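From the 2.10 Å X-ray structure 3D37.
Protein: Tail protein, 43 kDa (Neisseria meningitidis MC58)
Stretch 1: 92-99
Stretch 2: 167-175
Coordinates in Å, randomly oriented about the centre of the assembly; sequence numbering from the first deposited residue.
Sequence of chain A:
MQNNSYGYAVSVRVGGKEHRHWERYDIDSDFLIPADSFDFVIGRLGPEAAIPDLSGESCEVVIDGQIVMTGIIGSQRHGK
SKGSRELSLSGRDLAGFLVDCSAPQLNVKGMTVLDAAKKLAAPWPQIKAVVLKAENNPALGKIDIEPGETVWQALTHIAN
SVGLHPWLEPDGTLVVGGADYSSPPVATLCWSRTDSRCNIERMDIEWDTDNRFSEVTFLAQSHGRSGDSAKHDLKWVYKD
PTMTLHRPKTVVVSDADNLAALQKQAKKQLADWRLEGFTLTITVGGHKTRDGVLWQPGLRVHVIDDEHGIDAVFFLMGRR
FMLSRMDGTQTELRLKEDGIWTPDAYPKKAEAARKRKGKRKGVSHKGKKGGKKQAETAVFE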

# COMPACT_ATOMS: atom_id res chain seq x y z
N ARG A 92 24.95 17.92 9.98
CA ARG A 92 25.53 17.38 11.20
C ARG A 92 25.92 18.51 12.13
O ARG A 92 26.05 19.65 11.68
CB ARG A 92 26.75 16.53 10.86
CG ARG A 92 26.38 15.25 10.07
CD ARG A 92 27.63 14.48 9.73
NE ARG A 92 28.48 15.32 8.91
CZ ARG A 92 29.77 15.13 8.63
NH1 ARG A 92 30.44 14.13 9.17
NH2 ARG A 92 30.38 16.02 7.86
N ASP A 93 26.09 18.18 13.41
CA ASP A 93 26.67 19.12 14.40
C ASP A 93 28.19 19.35 14.15
O ASP A 93 28.75 18.82 13.20
CB ASP A 93 26.36 18.69 15.85
CG ASP A 93 27.17 17.50 16.30
OD1 ASP A 93 28.07 17.05 15.56
OD2 ASP A 93 26.86 16.94 17.37
N LEU A 94 28.83 20.15 15.00
CA LEU A 94 30.20 20.58 14.74
C LEU A 94 31.21 19.44 14.91
O LEU A 94 32.35 19.56 14.47
CB LEU A 94 30.58 21.78 15.62
CG LEU A 94 29.71 23.04 15.55
CD1 LEU A 94 30.23 24.10 16.59
CD2 LEU A 94 29.67 23.62 14.16
N ALA A 95 30.79 18.34 15.54
CA ALA A 95 31.62 17.13 15.59
C ALA A 95 31.89 16.62 14.22
O ALA A 95 32.82 15.93 14.06
CB ALA A 95 30.94 16.03 16.42
N GLY A 96 31.03 16.90 13.23
CA GLY A 96 31.30 16.56 11.84
C GLY A 96 32.69 16.95 11.32
O GLY A 96 33.30 16.18 10.63
N PHE A 97 33.17 18.14 11.65
CA PHE A 97 34.56 18.52 11.41
C PHE A 97 35.59 17.55 12.02
O PHE A 97 36.52 17.11 11.35
CB PHE A 97 34.85 19.91 12.00
CG PHE A 97 34.16 21.04 11.28
CD1 PHE A 97 34.54 21.38 9.97
CD2 PHE A 97 33.16 21.78 11.92
CE1 PHE A 97 33.93 22.43 9.31
CE2 PHE A 97 32.53 22.83 11.27
CZ PHE A 97 32.92 23.17 9.95
N LEU A 98 35.44 17.25 13.30
CA LEU A 98 36.38 16.35 13.99
C LEU A 98 36.30 14.91 13.46
O LEU A 98 37.31 14.25 13.35
CB LEU A 98 36.11 16.40 15.49
CG LEU A 98 36.07 17.81 16.11
CD1 LEU A 98 36.57 17.82 17.54
CD2 LEU A 98 36.88 18.78 15.28
N VAL A 99 35.10 14.45 13.12
CA VAL A 99 34.89 13.13 12.49
C VAL A 99 35.52 13.02 11.12
O VAL A 99 35.99 11.93 10.71
CB VAL A 99 33.36 12.79 12.34
CG1 VAL A 99 33.17 11.65 11.38
CG2 VAL A 99 32.71 12.50 13.71
N TRP A 167 31.25 14.82 23.64
CA TRP A 167 30.10 15.16 22.80
C TRP A 167 30.01 16.63 22.62
O TRP A 167 30.57 17.37 23.41
CB TRP A 167 28.79 14.63 23.40
CG TRP A 167 28.41 15.21 24.74
CD1 TRP A 167 27.62 16.28 24.96
CD2 TRP A 167 28.79 14.71 26.04
NE1 TRP A 167 27.50 16.50 26.31
CE2 TRP A 167 28.19 15.54 26.99
CE3 TRP A 167 29.57 13.65 26.47
CZ2 TRP A 167 28.31 15.32 28.33
CZ3 TRP A 167 29.68 13.42 27.77
CH2 TRP A 167 29.08 14.24 28.71
N LEU A 168 29.25 17.03 21.60
CA LEU A 168 28.78 18.40 21.45
C LEU A 168 27.46 18.66 22.13
O LEU A 168 26.51 17.88 22.02
CB LEU A 168 28.65 18.79 19.95
CG LEU A 168 29.92 19.12 19.19
CD1 LEU A 168 30.54 20.46 19.69
CD2 LEU A 168 30.88 17.97 19.37
N GLU A 169 27.40 19.81 22.79
CA GLU A 169 26.21 20.34 23.37
C GLU A 169 25.45 21.17 22.36
O GLU A 169 26.00 21.57 21.34
CB GLU A 169 26.54 21.22 24.58
CG GLU A 169 27.25 20.45 25.65
CD GLU A 169 26.63 20.60 27.02
OE1 GLU A 169 26.99 21.56 27.77
OE2 GLU A 169 25.81 19.73 27.38
N PRO A 170 24.19 21.39 22.62
CA PRO A 170 23.34 22.17 21.74
C PRO A 170 23.90 23.51 21.22
O PRO A 170 23.71 23.85 20.03
CB PRO A 170 22.07 22.34 22.58
CG PRO A 170 21.99 21.08 23.32
CD PRO A 170 23.41 20.80 23.72
N ASP A 171 24.55 24.28 22.08
CA ASP A 171 25.13 25.55 21.65
C ASP A 171 26.49 25.44 20.96
O ASP A 171 27.09 26.44 20.74
CB ASP A 171 25.22 26.57 22.81
CG ASP A 171 26.25 26.21 23.87
OD1 ASP A 171 26.93 25.16 23.78
OD2 ASP A 171 26.31 27.00 24.85
N GLY A 172 26.97 24.23 20.67
CA GLY A 172 28.23 24.08 19.95
C GLY A 172 29.48 23.90 20.83
O GLY A 172 30.58 23.81 20.29
N THR A 173 29.31 23.85 22.16
CA THR A 173 30.43 23.56 23.10
C THR A 173 30.78 22.09 23.03
O THR A 173 29.90 21.22 23.05
CB THR A 173 30.01 23.89 24.56
OG1 THR A 173 29.54 25.23 24.63
CG2 THR A 173 31.11 23.71 25.55
N LEU A 174 32.08 21.80 22.93
CA LEU A 174 32.58 20.46 23.03
C LEU A 174 32.70 20.10 24.55
O LEU A 174 33.26 20.89 25.34
CB LEU A 174 33.91 20.37 22.31
CG LEU A 174 34.67 19.04 22.37
CD1 LEU A 174 33.88 17.87 21.74
CD2 LEU A 174 36.05 19.24 21.71
N VAL A 175 32.15 18.95 24.95
CA VAL A 175 32.23 18.49 26.32
C VAL A 175 33.06 17.24 26.29
O VAL A 175 32.97 16.50 25.33
CB VAL A 175 30.87 18.25 26.92
CG1 VAL A 175 30.98 17.51 28.26
CG2 VAL A 175 30.13 19.55 27.10
O HOH W 1 28.37 15.42 19.08

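No direct hydrogen bond joins the two stretches; they meet through apolar side chains and one bridging water. Leu168 is the centre of the contact. Its CA-to-CB bond points toward the first stretch, and with chi1 and chi2 both m its two methyls reach different neighbours: CD2 packs 3.5 Å from Ala95 CB, while CD1 lies 4.3 Å from Leu94 CB. The short side chain of Ala95 suits this close approach. Leu94, in the m,t conformation, extends CD1 to 3.7 Å from Gly172 O. Glycine fits here twice over: an ideal CB would sit only 3.3 Å from Leu94 CD1, and at phi/psi 94/2, closing the type I turn from Glu169, it would also jam against the preceding carbonyl. Farther along, Leu174 points its CB sideways, but its t,p rotamer brings CD2 to 4.4 Å from Leu98 CD1, a looser apolar contact.

Asp93 supplies the polar element. With chi1 p, its OD1 accepts a weak capping bond from Ala95 N (3.0 Å), while OD2 lies within hydrogen-bonding distance of a water, 2.7 Å from the water oxygen. That water in turn accepts from Leu168 N at 3.1 Å, linking the buried carboxylate to the strand backbone.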